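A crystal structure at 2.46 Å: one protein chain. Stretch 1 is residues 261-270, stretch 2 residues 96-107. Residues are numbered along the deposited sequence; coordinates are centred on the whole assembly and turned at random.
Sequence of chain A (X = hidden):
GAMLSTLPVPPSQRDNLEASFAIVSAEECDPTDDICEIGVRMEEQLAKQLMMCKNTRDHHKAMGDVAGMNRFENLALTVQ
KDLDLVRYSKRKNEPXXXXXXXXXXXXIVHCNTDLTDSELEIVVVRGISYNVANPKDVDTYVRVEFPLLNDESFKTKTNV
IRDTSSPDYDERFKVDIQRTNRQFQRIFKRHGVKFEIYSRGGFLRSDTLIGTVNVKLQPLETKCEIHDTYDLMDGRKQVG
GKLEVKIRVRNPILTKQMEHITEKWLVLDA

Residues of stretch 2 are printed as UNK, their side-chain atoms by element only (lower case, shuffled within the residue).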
# COMPACT_ATOMS: atom_id res chain seq x y z
N ILE A 261 -1.07 -4.85 -18.55
CA ILE A 261 0.22 -5.52 -18.46
C ILE A 261 0.05 -7.03 -18.40
O ILE A 261 0.81 -7.79 -19.01
CB ILE A 261 1.00 -5.00 -17.24
CG1 ILE A 261 1.28 -3.50 -17.42
CG2 ILE A 261 2.28 -5.85 -16.98
CD1 ILE A 261 2.29 -2.99 -16.48
N THR A 262 -0.93 -7.49 -17.64
CA THR A 262 -1.07 -8.93 -17.52
C THR A 262 -1.55 -9.58 -18.83
O THR A 262 -1.37 -10.79 -19.01
CB THR A 262 -1.99 -9.24 -16.34
OG1 THR A 262 -1.69 -10.54 -15.86
CG2 THR A 262 -3.45 -9.17 -16.72
N GLU A 263 -2.09 -8.80 -19.77
CA GLU A 263 -2.54 -9.32 -21.04
C GLU A 263 -1.44 -9.40 -22.07
O GLU A 263 -1.62 -10.06 -23.10
CB GLU A 263 -3.68 -8.48 -21.58
CG GLU A 263 -4.99 -8.76 -20.89
CD GLU A 263 -5.90 -7.57 -20.94
OE1 GLU A 263 -5.69 -6.73 -21.86
OE2 GLU A 263 -6.81 -7.47 -20.07
N LYS A 264 -0.33 -8.72 -21.84
CA LYS A 264 0.84 -8.84 -22.70
C LYS A 264 2.06 -9.12 -21.83
O LYS A 264 2.98 -8.32 -21.69
CB LYS A 264 1.02 -7.59 -23.54
CG LYS A 264 -0.28 -6.97 -23.96
CD LYS A 264 -0.10 -6.02 -25.15
CE LYS A 264 -0.06 -4.56 -24.68
NZ LYS A 264 0.21 -3.63 -25.82
N TRP A 265 2.08 -10.30 -21.24
CA TRP A 265 3.20 -10.71 -20.43
C TRP A 265 4.40 -10.97 -21.34
O TRP A 265 4.38 -11.92 -22.13
CB TRP A 265 2.82 -11.96 -19.64
CG TRP A 265 3.62 -12.21 -18.42
CD1 TRP A 265 4.59 -13.17 -18.26
CD2 TRP A 265 3.49 -11.55 -17.16
NE1 TRP A 265 5.07 -13.14 -16.97
CE2 TRP A 265 4.41 -12.16 -16.28
CE3 TRP A 265 2.68 -10.52 -16.68
CZ2 TRP A 265 4.56 -11.74 -14.96
CZ3 TRP A 265 2.82 -10.10 -15.38
CH2 TRP A 265 3.77 -10.71 -14.53
N LEU A 266 5.44 -10.16 -21.21
CA LEU A 266 6.65 -10.41 -22.00
C LEU A 266 7.38 -11.62 -21.42
O LEU A 266 7.58 -11.70 -20.21
CB LEU A 266 7.54 -9.18 -22.01
CG LEU A 266 8.63 -9.10 -23.06
CD1 LEU A 266 8.85 -7.67 -23.46
CD2 LEU A 266 9.94 -9.74 -22.57
N VAL A 267 7.76 -12.56 -22.30
CA VAL A 267 8.42 -13.81 -21.95
C VAL A 267 9.52 -14.06 -22.98
O VAL A 267 9.27 -13.94 -24.18
CB VAL A 267 7.42 -15.00 -21.95
CG1 VAL A 267 8.14 -16.35 -21.91
CG2 VAL A 267 6.40 -14.89 -20.84
N LEU A 268 10.73 -14.39 -22.54
CA LEU A 268 11.75 -14.70 -23.54
C LEU A 268 11.48 -16.05 -24.20
O LEU A 268 10.92 -16.97 -23.58
CB LEU A 268 13.14 -14.72 -22.91
CG LEU A 268 13.49 -13.46 -22.12
CD1 LEU A 268 14.87 -13.59 -21.50
CD2 LEU A 268 13.39 -12.20 -22.95
N ASP A 269 11.83 -16.17 -25.48
CA ASP A 269 12.08 -17.50 -26.03
C ASP A 269 13.36 -18.03 -25.38
O ASP A 269 14.27 -17.25 -25.06
CB ASP A 269 12.21 -17.46 -27.55
CG ASP A 269 11.10 -16.66 -28.24
OD1 ASP A 269 10.12 -16.22 -27.58
OD2 ASP A 269 11.19 -16.48 -29.48
N ALA A 270 13.48 -19.35 -25.20
CA ALA A 270 12.66 -20.41 -25.77
C ALA A 270 11.38 -20.57 -24.99
O ALA A 270 10.30 -20.31 -25.52
CB ALA A 270 13.46 -21.75 -25.79
N UNK A 96 20.03 -8.93 -28.19
CA UNK A 96 18.91 -9.08 -27.28
C UNK A 96 18.27 -10.45 -27.48
O UNK A 96 18.23 -10.95 -28.62
c UNK A 96 17.88 -6.63 -26.79
c UNK A 96 18.87 -6.59 -25.66
c UNK A 96 18.10 -5.44 -27.76
c UNK A 96 17.89 -7.96 -27.56
N UNK A 97 17.79 -11.11 -26.43
CA UNK A 97 17.04 -12.35 -26.63
C UNK A 97 15.73 -12.10 -27.37
O UNK A 97 15.07 -11.08 -27.19
c UNK A 97 17.86 -12.24 -24.37
c UNK A 97 16.79 -12.86 -25.20
c UNK A 97 18.13 -10.88 -25.01
N UNK A 98 15.39 -13.04 -28.24
CA UNK A 98 14.05 -13.09 -28.82
C UNK A 98 12.99 -13.23 -27.74
O UNK A 98 13.19 -13.86 -26.71
c UNK A 98 12.77 -14.51 -32.26
c UNK A 98 14.27 -14.79 -32.23
c UNK A 98 13.95 -14.28 -29.78
n UNK A 98 12.14 -15.27 -33.38
c UNK A 98 14.90 -14.17 -30.98
N UNK A 99 11.83 -12.65 -27.99
CA UNK A 99 10.77 -12.75 -27.00
C UNK A 99 9.43 -12.73 -27.72
O UNK A 99 9.34 -12.51 -28.92
c UNK A 99 9.29 -8.45 -27.38
c UNK A 99 11.66 -8.31 -27.69
c UNK A 99 11.80 -9.56 -27.09
c UNK A 99 10.41 -7.75 -27.84
c UNK A 99 10.69 -10.25 -26.61
c UNK A 99 9.43 -9.69 -26.77
c UNK A 99 10.86 -11.60 -25.99
N UNK A 100 8.37 -12.91 -26.94
CA UNK A 100 7.02 -12.93 -27.46
C UNK A 100 6.13 -12.56 -26.29
O UNK A 100 6.62 -12.37 -25.18
c UNK A 100 6.66 -14.29 -28.04
c UNK A 100 5.70 -15.96 -26.29
n UNK A 100 7.86 -15.98 -26.61
n UNK A 100 6.29 -16.89 -25.47
c UNK A 100 7.59 -16.89 -25.68
c UNK A 100 6.69 -15.39 -27.02
N UNK A 101 4.83 -12.53 -26.54
CA UNK A 101 3.84 -12.13 -25.56
C UNK A 101 2.96 -13.31 -25.18
O UNK A 101 2.58 -14.11 -26.03
c UNK A 101 3.85 -9.81 -26.49
c UNK A 101 5.56 -7.72 -27.12
c UNK A 101 5.10 -8.54 -28.12
c UNK A 101 4.35 -8.97 -25.49
c UNK A 101 2.98 -10.98 -26.13
c UNK A 101 4.25 -9.59 -27.80
c UNK A 101 5.19 -7.92 -25.80
o UNK A 101 6.41 -6.68 -27.43
N UNK A 102 2.66 -13.42 -23.88
CA UNK A 102 1.65 -14.35 -23.36
C UNK A 102 0.67 -13.62 -22.44
O UNK A 102 0.68 -12.39 -22.38
o UNK A 102 4.83 -18.03 -23.31
c UNK A 102 2.33 -15.48 -22.61
o UNK A 102 3.75 -17.45 -21.47
c UNK A 102 3.42 -16.10 -23.40
c UNK A 102 4.04 -17.28 -22.67
N UNK A 103 -0.17 -14.37 -21.73
CA UNK A 103 -1.06 -13.81 -20.73
C UNK A 103 -0.83 -14.49 -19.39
O UNK A 103 -0.37 -15.63 -19.32
c UNK A 103 -4.29 -13.70 -22.84
n UNK A 103 -5.15 -11.35 -23.04
c UNK A 103 -2.53 -13.98 -21.10
c UNK A 103 -2.94 -13.20 -22.32
c UNK A 103 -4.93 -12.65 -23.76
N UNK A 104 -1.16 -13.76 -18.33
CA UNK A 104 -1.09 -14.30 -16.98
C UNK A 104 -2.33 -13.87 -16.24
O UNK A 104 -2.71 -12.70 -16.31
c UNK A 104 2.93 -16.74 -18.33
n UNK A 104 1.96 -16.60 -19.23
c UNK A 104 1.43 -14.37 -16.77
c UNK A 104 0.16 -13.79 -16.25
c UNK A 104 1.45 -15.87 -16.56
n UNK A 104 2.70 -16.41 -17.06
n UNK A 104 4.11 -17.21 -18.69
N UNK A 105 -2.96 -14.80 -15.53
CA UNK A 105 -4.15 -14.48 -14.74
C UNK A 105 -3.69 -14.00 -13.38
O UNK A 105 -3.26 -14.79 -12.53
c UNK A 105 -5.06 -15.70 -14.62
o UNK A 105 -5.09 -16.44 -15.84
N UNK A 106 -3.68 -12.69 -13.18
CA UNK A 106 -3.77 -12.14 -11.84
C UNK A 106 -5.24 -11.87 -11.62
O UNK A 106 -5.99 -11.63 -12.57
c UNK A 106 -1.47 -11.05 -11.79
c UNK A 106 -0.62 -10.60 -10.79
c UNK A 106 0.47 -11.83 -13.02
c UNK A 106 -0.91 -11.66 -12.91
c UNK A 106 0.77 -10.77 -10.89
c UNK A 106 -2.96 -10.86 -11.67
c UNK A 106 1.31 -11.38 -12.01
N UNK A 107 -5.67 -11.94 -10.38
CA UNK A 107 -7.10 -11.68 -10.24
C UNK A 107 -7.29 -10.33 -9.57
O UNK A 107 -7.90 -10.24 -8.51
o UNK A 107 -9.81 -12.09 -10.49
c UNK A 107 -7.78 -12.80 -9.46
n UNK A 107 -9.96 -13.55 -8.81
c UNK A 107 -9.27 -12.79 -9.63

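Position 96 carries four carbons, forked at the second beyond CA, and lies out of reach of stretch 1; the pattern is that of leucine, L96. At position 97 three carbons close a ring onto the backbone nitrogen, which identifies proline. The CB of P97 lies 4.1 Å from CD2 of L268, an apolar contact just ahead of the strand.

Position 98 has four carbons in a row ending in nitrogen: lysine, K98. Its backbone O accepts a hydrogen bond from N of D269 (2.9 Å), while its side-chain end leads away; NZ stays 4.2 Å from OD2 of D269, beyond a salt bridge.

One carbon followed by a ring of six carbons, with no heteroatom, makes position 99 phenylalanine. The F99 ring reaches L266, CD1 to CG at 3.8 Å, and its CB packs 4.0 Å from CD2 of L268.

At position 100 one carbon leads to a five-membered ring of three carbons and two nitrogens, a histidine. H100 pairs with V267 through two backbone bonds, N to O and O to N, both 3.1 Å. Its ring donates from ND1 to OD1 of D269 in a very short bond of 2.5 Å, with the carboxylate oxygen near the ring plane.

A six-carbon ring bearing one oxygen, set on a single carbon, defines position 101 as tyrosine. Y101 shares a sheet face with L266, CE1 to CD1 at 4.4 Å, and O of K264 lies at its ring edge.

Position 102 shows three carbons, the third carrying two oxygens, and its length makes it glutamate rather than aspartate. E102 pairs with W265 through N to O (2.9 Å) and O to N (2.8 Å). Its OE2 accepts from NE2 of H100 (2.8 Å), so both ring nitrogens of the histidine are engaged by carboxylates.

Position 103 again has four carbons in a row ending in nitrogen, so it is lysine; NZ of K103 comes 3.4 Å from CG of E263.

Three carbons, a nitrogen, then a carbon carrying two more nitrogens identify position 104 as arginine. CG of R104 sits over one face of the W265 indole, 3.5 Å from the five-membered ring centroid, and NH2 forms a salt bridge to OE1 of E102 (2.8 Å).

Position 105, with one carbon and one oxygen, is serine; S105 points away. Position 106 has one carbon and an all-carbon six-membered ring, phenylalanine, and CZ of F106 meets CH2 of W265 at 3.6 Å. Position 107, two carbons with one oxygen and one nitrogen on the second, fits asparagine, N107, out of reach.

The contact is a short antiparallel pairing of strands 265-268 and 99-102. Beyond it, T262 clasps R104: N of R104 donates to O of T262 (3.1 Å), and OG1 of T262 donates to O of R104 (2.4 Å, very short). Backbone bonds thus set the register, while W265, which meets both R104 and F106 on the same side of its ring plane, and the H100–D269 bond add side-chain contacts towards its two ends.

Stretch 2, residues 96-107: LPKFHYEKRSFN
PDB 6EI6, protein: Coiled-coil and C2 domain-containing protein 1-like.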